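Local atomic coordinates of beta-fructofuranosidase (Arthrobacter, PDB entry 3WPU), a protein that belongs to the levansucrase and invertase family of the beta-fructosidase clan, enzymes built round a five-bladed beta-propeller. Residues Q71-D76 and L99-N104; I95-V100 and A114-F119. One frame throughout, in Å; residues are numbered along the deposited sequence.

How the contacts relate
Coming from the N terminus, the chain first lays down strand 72-81, runs through 88-90, and returns as strand 93-102 to pair antiparallel with it. Contact 1 closes that excursion by joining 71-76 to 99-104. The chain then leaves 93-102, loops round and comes back as strand 115-122, and contact 2 closes this second loop by pairing 114-119 with 95-100. The two closures follow in series, overlapping at L99 and V100, where strand 93-102 offers one edge to each neighbour. Their centres lie about 8 Å apart, and W75, V74, A114, S98 and F119 pack between them. Together they tie three strands that are neighbours in the sheet, 72-81, 93-102 and 115-122.

Contact 1 (Q71-D76 and L99-N104); sequences QVWVWD and LVADRN
R103 lays its guanidinium flat over the six-membered ring of W73, with the planes 11° apart and CZ 3.9 Å from the centroid of that ring, a cation-pi stack displaced toward the rim. CG of R103 is anti to the backbone N (chi1 -163°), and a bend at chi2 turns the chain back over the indole. The same group also makes a hydrogen bond: NH1 donates to V72 O at 3.0 Å, with the oxygen in the guanidinium plane but the donor above the carbonyl plane. D66 forms a salt bridge to NH1 as well.

Apolar packing centres on W75. CB of L99 sits over the middle of its six-membered ring, 3.6 Å from the centroid, while CZ3 reaches CB of A101 at 3.7 Å.

Backbone bonds join W73 and A101 in both directions. Farther along, W75 N donates to L99 O and L99 N to D76 O, a beta bulge with two residues facing one.

From the bulge itself, W75 NE1 and D76 OD2 both bond a glycerol, consistent with a pocket at this end; D76 OD1 bonds S422 OG. At the other end, the indole face, V72 carbonyl and D66 carboxylate probably fix the orientation of the R103 guanidinium and offset its charge.

Contact 2 (I95-V100 and A114-F119); sequences IIFSLV and AKIGYF
I116 divides its two branches between two residues of the facing strand. With CG1 beside the backbone N (chi1 -65°), that arm meets CD2 of L99 at 3.8 Å, and CG2, on the side of the carbonyl carbon, reaches CD1 of F97 at 3.9 Å. In both meetings the side chains run slantwise to each other. Y118 shares this face of the sheet but contributes mainly its CB, which lies 3.2 Å from I96 O and also touches the F97 ring; the phenol itself heads away, its OH bonding to V214 O.

On the other face, F119 lies among I96, S98 and V100. CG1 of I96, set between the backbone N and the carbonyl carbon (chi1 61°), packs against CB of F119 at 3.7 Å. The F119 ring then reaches along the strand to S98, whose OG meets its edge near the ring plane, 3.7 Å from CE2. The hydroxyl's hydrogen bond goes elsewhere, to OG1 of T77. V100 turns CG2 over the backbone of G117, 4.0 Å from its N, where the lack of a side chain lets the methyl come in close.

Between the two faces, the main chains form a regular antiparallel ladder, with paired bonds at I96 and F119, S98 and G117, and V100 and K115. The shortest of them include G117 N to S98 O at 2.8 Å.

The ladder sits inside the sheet. Strand 93-102 has strand 72-81 along its other edge, where F97 and W78 bring their rings together, and strand 115-122 is flanked by strand 137-141, from which Y138 meets F119. Strand 159-169 approaches too: Q162 bonds I116 N through its side chain, and A167 touches F97.

Contact 1 (Q71-D76 and L99-N104)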
loop_
_atom_site.group_PDB
_atom_site.type_symbol
_atom_site.label_atom_id
_atom_site.label_comp_id
_atom_site.label_asym_id
_atom_site.label_seq_id
_atom_site.Cartn_x
_atom_site.Cartn_y
_atom_site.Cartn_z
ATOM N N GLN A 71 7.086 -7.271 20.571
ATOM C CA GLN A 71 8.526 -7.022 20.456
ATOM C C GLN A 71 8.809 -5.684 19.774
ATOM O O GLN A 71 9.754 -4.991 20.143
ATOM C CB GLN A 71 9.236 -8.113 19.650
ATOM C CG GLN A 71 9.338 -9.480 20.289
ATOM C CD GLN A 71 9.898 -10.466 19.288
ATOM O OE1 GLN A 71 11.104 -10.479 19.040
ATOM N NE2 GLN A 71 9.014 -11.239 18.646
ATOM N N VAL A 72 8.019 -5.372 18.743
ATOM C CA VAL A 72 8.140 -4.140 17.971
ATOM C C VAL A 72 6.751 -3.553 17.663
ATOM O O VAL A 72 5.728 -4.235 17.829
ATOM C CB VAL A 72 8.855 -4.372 16.603
ATOM C CG1 VAL A 72 10.360 -4.535 16.787
ATOM C CG2 VAL A 72 8.251 -5.534 15.837
ATOM N N TRP A 73 6.730 -2.290 17.236
ATOM C CA TRP A 73 5.553 -1.708 16.598
ATOM C C TRP A 73 5.675 -2.050 15.132
ATOM O O TRP A 73 6.745 -1.905 14.574
ATOM C CB TRP A 73 5.509 -0.193 16.707
ATOM C CG TRP A 73 5.386 0.411 18.091
ATOM C CD1 TRP A 73 6.303 1.195 18.702
ATOM C CD2 TRP A 73 4.258 0.348 18.968
ATOM N NE1 TRP A 73 5.823 1.614 19.945
ATOM C CE2 TRP A 73 4.568 1.108 20.110
ATOM C CE3 TRP A 73 2.998 -0.259 18.891
ATOM C CZ2 TRP A 73 3.670 1.254 21.173
ATOM C CZ3 TRP A 73 2.133 -0.140 19.955
ATOM C CH2 TRP A 73 2.462 0.627 21.066
ATOM N N VAL A 74 4.577 -2.482 14.537
ATOM C CA VAL A 74 4.563 -2.865 13.121
ATOM C C VAL A 74 3.524 -2.031 12.414
ATOM O O VAL A 74 2.417 -1.890 12.917
ATOM C CB VAL A 74 4.146 -4.349 12.981
ATOM C CG1 VAL A 74 4.108 -4.743 11.513
ATOM C CG2 VAL A 74 5.081 -5.263 13.756
ATOM N N TRP A 75 3.811 -1.540 11.202
ATOM C CA TRP A 75 2.743 -0.912 10.417
ATOM C C TRP A 75 2.830 -1.335 8.966
ATOM O O TRP A 75 2.609 -2.539 8.705
ATOM C CB TRP A 75 2.559 0.597 10.669
ATOM C CG TRP A 75 3.695 1.630 10.390
ATOM C CD1 TRP A 75 3.601 2.693 9.527
ATOM C CD2 TRP A 75 4.999 1.754 11.010
ATOM N NE1 TRP A 75 4.725 3.443 9.557
ATOM C CE2 TRP A 75 5.614 2.893 10.445
ATOM C CE3 TRP A 75 5.701 1.026 11.995
ATOM C CZ2 TRP A 75 6.899 3.305 10.798
ATOM C CZ3 TRP A 75 6.978 1.437 12.346
ATOM C CH2 TRP A 75 7.563 2.576 11.760
ATOM N N ASP A 76 3.114 -0.435 8.038
ATOM C CA ASP A 76 3.017 -0.806 6.612
ATOM C C ASP A 76 3.739 -2.129 6.338
ATOM O O ASP A 76 4.902 -2.284 6.689
ATOM C CB ASP A 76 3.649 0.207 5.680
ATOM C CG ASP A 76 3.164 1.621 5.865
ATOM O OD1 ASP A 76 2.388 1.937 6.775
ATOM O OD2 ASP A 76 3.617 2.446 5.060
ATOM N N LEU A 99 7.401 -2.179 8.049
ATOM C CA LEU A 99 7.993 -1.077 8.782
ATOM C C LEU A 99 7.843 -1.416 10.260
ATOM O O LEU A 99 6.753 -1.798 10.697
ATOM C CB LEU A 99 7.292 0.259 8.497
ATOM C CG LEU A 99 7.341 0.741 7.043
ATOM C CD1 LEU A 99 6.902 2.183 6.954
ATOM C CD2 LEU A 99 8.734 0.529 6.479
ATOM N N VAL A 100 8.955 -1.361 10.969
ATOM C CA VAL A 100 8.960 -1.635 12.418
ATOM C C VAL A 100 9.692 -0.526 13.160
ATOM O O VAL A 100 10.571 0.139 12.615
ATOM C CB VAL A 100 9.569 -3.023 12.743
ATOM C CG1 VAL A 100 8.795 -4.156 12.051
ATOM C CG2 VAL A 100 11.038 -3.107 12.374
ATOM N N ALA A 101 9.341 -0.342 14.435
ATOM C CA ALA A 101 9.947 0.648 15.281
ATOM C C ALA A 101 10.021 0.009 16.653
ATOM O O ALA A 101 9.172 -0.822 16.975
ATOM C CB ALA A 101 9.125 1.927 15.350
ATOM N N ASP A 102 11.036 0.388 17.419
ATOM C CA ASP A 102 11.203 -0.186 18.748
ATOM C C ASP A 102 10.016 0.115 19.646
ATOM O O ASP A 102 9.486 1.230 19.646
ATOM C CB ASP A 102 12.501 0.276 19.366
ATOM C CG ASP A 102 13.709 -0.208 18.580
ATOM O OD1 ASP A 102 14.564 0.637 18.225
ATOM O OD2 ASP A 102 13.760 -1.426 18.307
ATOM N N ARG A 103 9.617 -0.901 20.407
ATOM C CA ARG A 103 8.363 -0.867 21.162
ATOM C C ARG A 103 8.416 0.158 22.288
ATOM O O ARG A 103 7.386 0.692 22.694
ATOM C CB ARG A 103 8.007 -2.261 21.691
ATOM C CG ARG A 103 6.563 -2.395 22.128
ATOM C CD ARG A 103 5.628 -2.628 20.962
ATOM N NE ARG A 103 4.250 -2.677 21.427
ATOM C CZ ARG A 103 3.238 -3.280 20.794
ATOM N NH1 ARG A 103 3.409 -3.926 19.628
ATOM N NH2 ARG A 103 2.035 -3.250 21.333
ATOM N N ASN A 104 9.618 0.489 22.748
ATOM C CA ASN A 104 9.757 1.540 23.768
ATOM C C ASN A 104 9.303 2.917 23.276
ATOM O O ASN A 104 8.945 3.782 24.075
ATOM C CB ASN A 104 11.212 1.651 24.226
ATOM C CG ASN A 104 11.521 0.824 25.468
ATOM O OD1 ASN A 104 10.763 -0.082 25.881
ATOM N ND2 ASN A 104 12.677 1.102 26.033
#

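Contact 2 (I95-V100 and A114-F119)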
loop_
_atom_site.group_PDB
_atom_site.type_symbol
_atom_site.label_atom_id
_atom_site.label_comp_id
_atom_site.label_asym_id
_atom_site.label_seq_id
_atom_site.Cartn_x
_atom_site.Cartn_y
_atom_site.Cartn_z
ATOM N N ILE A 95 6.841 -15.107 3.592
ATOM C CA ILE A 95 7.762 -14.067 4.024
ATOM C C ILE A 95 7.110 -12.712 3.743
ATOM O O ILE A 95 6.632 -12.454 2.635
ATOM C CB ILE A 95 9.108 -14.135 3.258
ATOM C CG1 ILE A 95 9.864 -15.421 3.592
ATOM C CG2 ILE A 95 9.962 -12.899 3.563
ATOM C CD1 ILE A 95 10.951 -15.753 2.601
ATOM N N ILE A 96 7.080 -11.861 4.764
ATOM C CA ILE A 96 6.602 -10.480 4.613
ATOM C C ILE A 96 7.639 -9.499 5.127
ATOM O O ILE A 96 8.496 -9.843 5.970
ATOM C CB ILE A 96 5.258 -10.245 5.305
ATOM C CG1 ILE A 96 5.394 -10.504 6.806
ATOM C CG2 ILE A 96 4.175 -11.096 4.637
ATOM C CD1 ILE A 96 4.151 -10.197 7.624
ATOM N N PHE A 97 7.550 -8.288 4.594
ATOM C CA PHE A 97 8.357 -7.146 5.028
ATOM C C PHE A 97 7.454 -6.137 5.677
ATOM O O PHE A 97 6.329 -5.919 5.204
ATOM C CB PHE A 97 9.050 -6.503 3.826
ATOM C CG PHE A 97 10.141 -7.345 3.241
ATOM C CD1 PHE A 97 11.418 -7.312 3.772
ATOM C CD2 PHE A 97 9.893 -8.152 2.153
ATOM C CE1 PHE A 97 12.439 -8.073 3.234
ATOM C CE2 PHE A 97 10.912 -8.913 1.603
ATOM C CZ PHE A 97 12.177 -8.875 2.140
ATOM N N SER A 98 7.930 -5.522 6.764
ATOM C CA SER A 98 7.163 -4.535 7.494
ATOM C C SER A 98 8.018 -3.364 7.958
ATOM O O SER A 98 9.200 -3.537 8.284
ATOM C CB SER A 98 6.558 -5.133 8.768
ATOM O OG SER A 98 5.721 -6.258 8.541
ATOM N N LEU A 99 7.401 -2.179 8.049
ATOM C CA LEU A 99 7.993 -1.077 8.782
ATOM C C LEU A 99 7.843 -1.416 10.260
ATOM O O LEU A 99 6.753 -1.798 10.697
ATOM C CB LEU A 99 7.292 0.259 8.497
ATOM C CG LEU A 99 7.341 0.741 7.043
ATOM C CD1 LEU A 99 6.902 2.183 6.954
ATOM C CD2 LEU A 99 8.734 0.529 6.479
ATOM N N VAL A 100 8.955 -1.361 10.969
ATOM C CA VAL A 100 8.960 -1.635 12.418
ATOM C C VAL A 100 9.692 -0.526 13.160
ATOM O O VAL A 100 10.571 0.139 12.615
ATOM C CB VAL A 100 9.569 -3.023 12.743
ATOM C CG1 VAL A 100 8.795 -4.156 12.051
ATOM C CG2 VAL A 100 11.038 -3.107 12.374
ATOM N N ALA A 114 11.938 4.702 11.833
ATOM C CA ALA A 114 11.391 3.542 11.138
ATOM C C ALA A 114 12.482 2.766 10.433
ATOM O O ALA A 114 13.405 3.356 9.864
ATOM C CB ALA A 114 10.371 3.983 10.109
ATOM N N LYS A 115 12.335 1.447 10.475
ATOM C CA LYS A 115 13.224 0.523 9.769
ATOM C C LYS A 115 12.413 -0.610 9.142
ATOM O O LYS A 115 11.279 -0.845 9.513
ATOM C CB LYS A 115 14.250 -0.046 10.744
ATOM C CG LYS A 115 15.084 1.017 11.426
ATOM C CD LYS A 115 15.996 0.387 12.464
ATOM C CE LYS A 115 16.686 1.461 13.267
ATOM N NZ LYS A 115 17.636 0.817 14.194
ATOM N N ILE A 116 12.969 -1.259 8.126
ATOM C CA ILE A 116 12.337 -2.425 7.554
ATOM C C ILE A 116 12.797 -3.689 8.257
ATOM O O ILE A 116 14.000 -3.965 8.373
ATOM C CB ILE A 116 12.581 -2.533 6.030
ATOM C CG1 ILE A 116 11.897 -1.351 5.349
ATOM C CG2 ILE A 116 12.085 -3.877 5.525
ATOM C CD1 ILE A 116 12.254 -1.177 3.883
ATOM N N GLY A 117 11.807 -4.465 8.701
ATOM C CA GLY A 117 12.015 -5.776 9.289
ATOM C C GLY A 117 11.297 -6.827 8.463
ATOM O O GLY A 117 10.668 -6.508 7.452
ATOM N N TYR A 118 11.403 -8.089 8.856
ATOM C CA TYR A 118 10.675 -9.141 8.163
ATOM C C TYR A 118 10.115 -10.177 9.105
ATOM O O TYR A 118 10.590 -10.327 10.230
ATOM C CB TYR A 118 11.533 -9.786 7.073
ATOM C CG TYR A 118 12.699 -10.631 7.574
ATOM C CD1 TYR A 118 12.612 -12.020 7.563
ATOM C CD2 TYR A 118 13.879 -10.057 8.017
ATOM C CE1 TYR A 118 13.655 -12.807 8.001
ATOM C CE2 TYR A 118 14.941 -10.854 8.463
ATOM C CZ TYR A 118 14.811 -12.232 8.423
ATOM O OH TYR A 118 15.819 -13.085 8.833
ATOM N N PHE A 119 9.061 -10.853 8.653
ATOM C CA PHE A 119 8.436 -11.934 9.410
ATOM C C PHE A 119 8.328 -13.129 8.478
ATOM O O PHE A 119 8.335 -12.971 7.250
ATOM C CB PHE A 119 7.036 -11.558 9.895
ATOM C CG PHE A 119 6.967 -10.451 10.931
ATOM C CD1 PHE A 119 6.834 -10.771 12.273
ATOM C CD2 PHE A 119 6.964 -9.118 10.563
ATOM C CE1 PHE A 119 6.715 -9.773 13.233
ATOM C CE2 PHE A 119 6.843 -8.112 11.515
ATOM C CZ PHE A 119 6.739 -8.451 12.858
#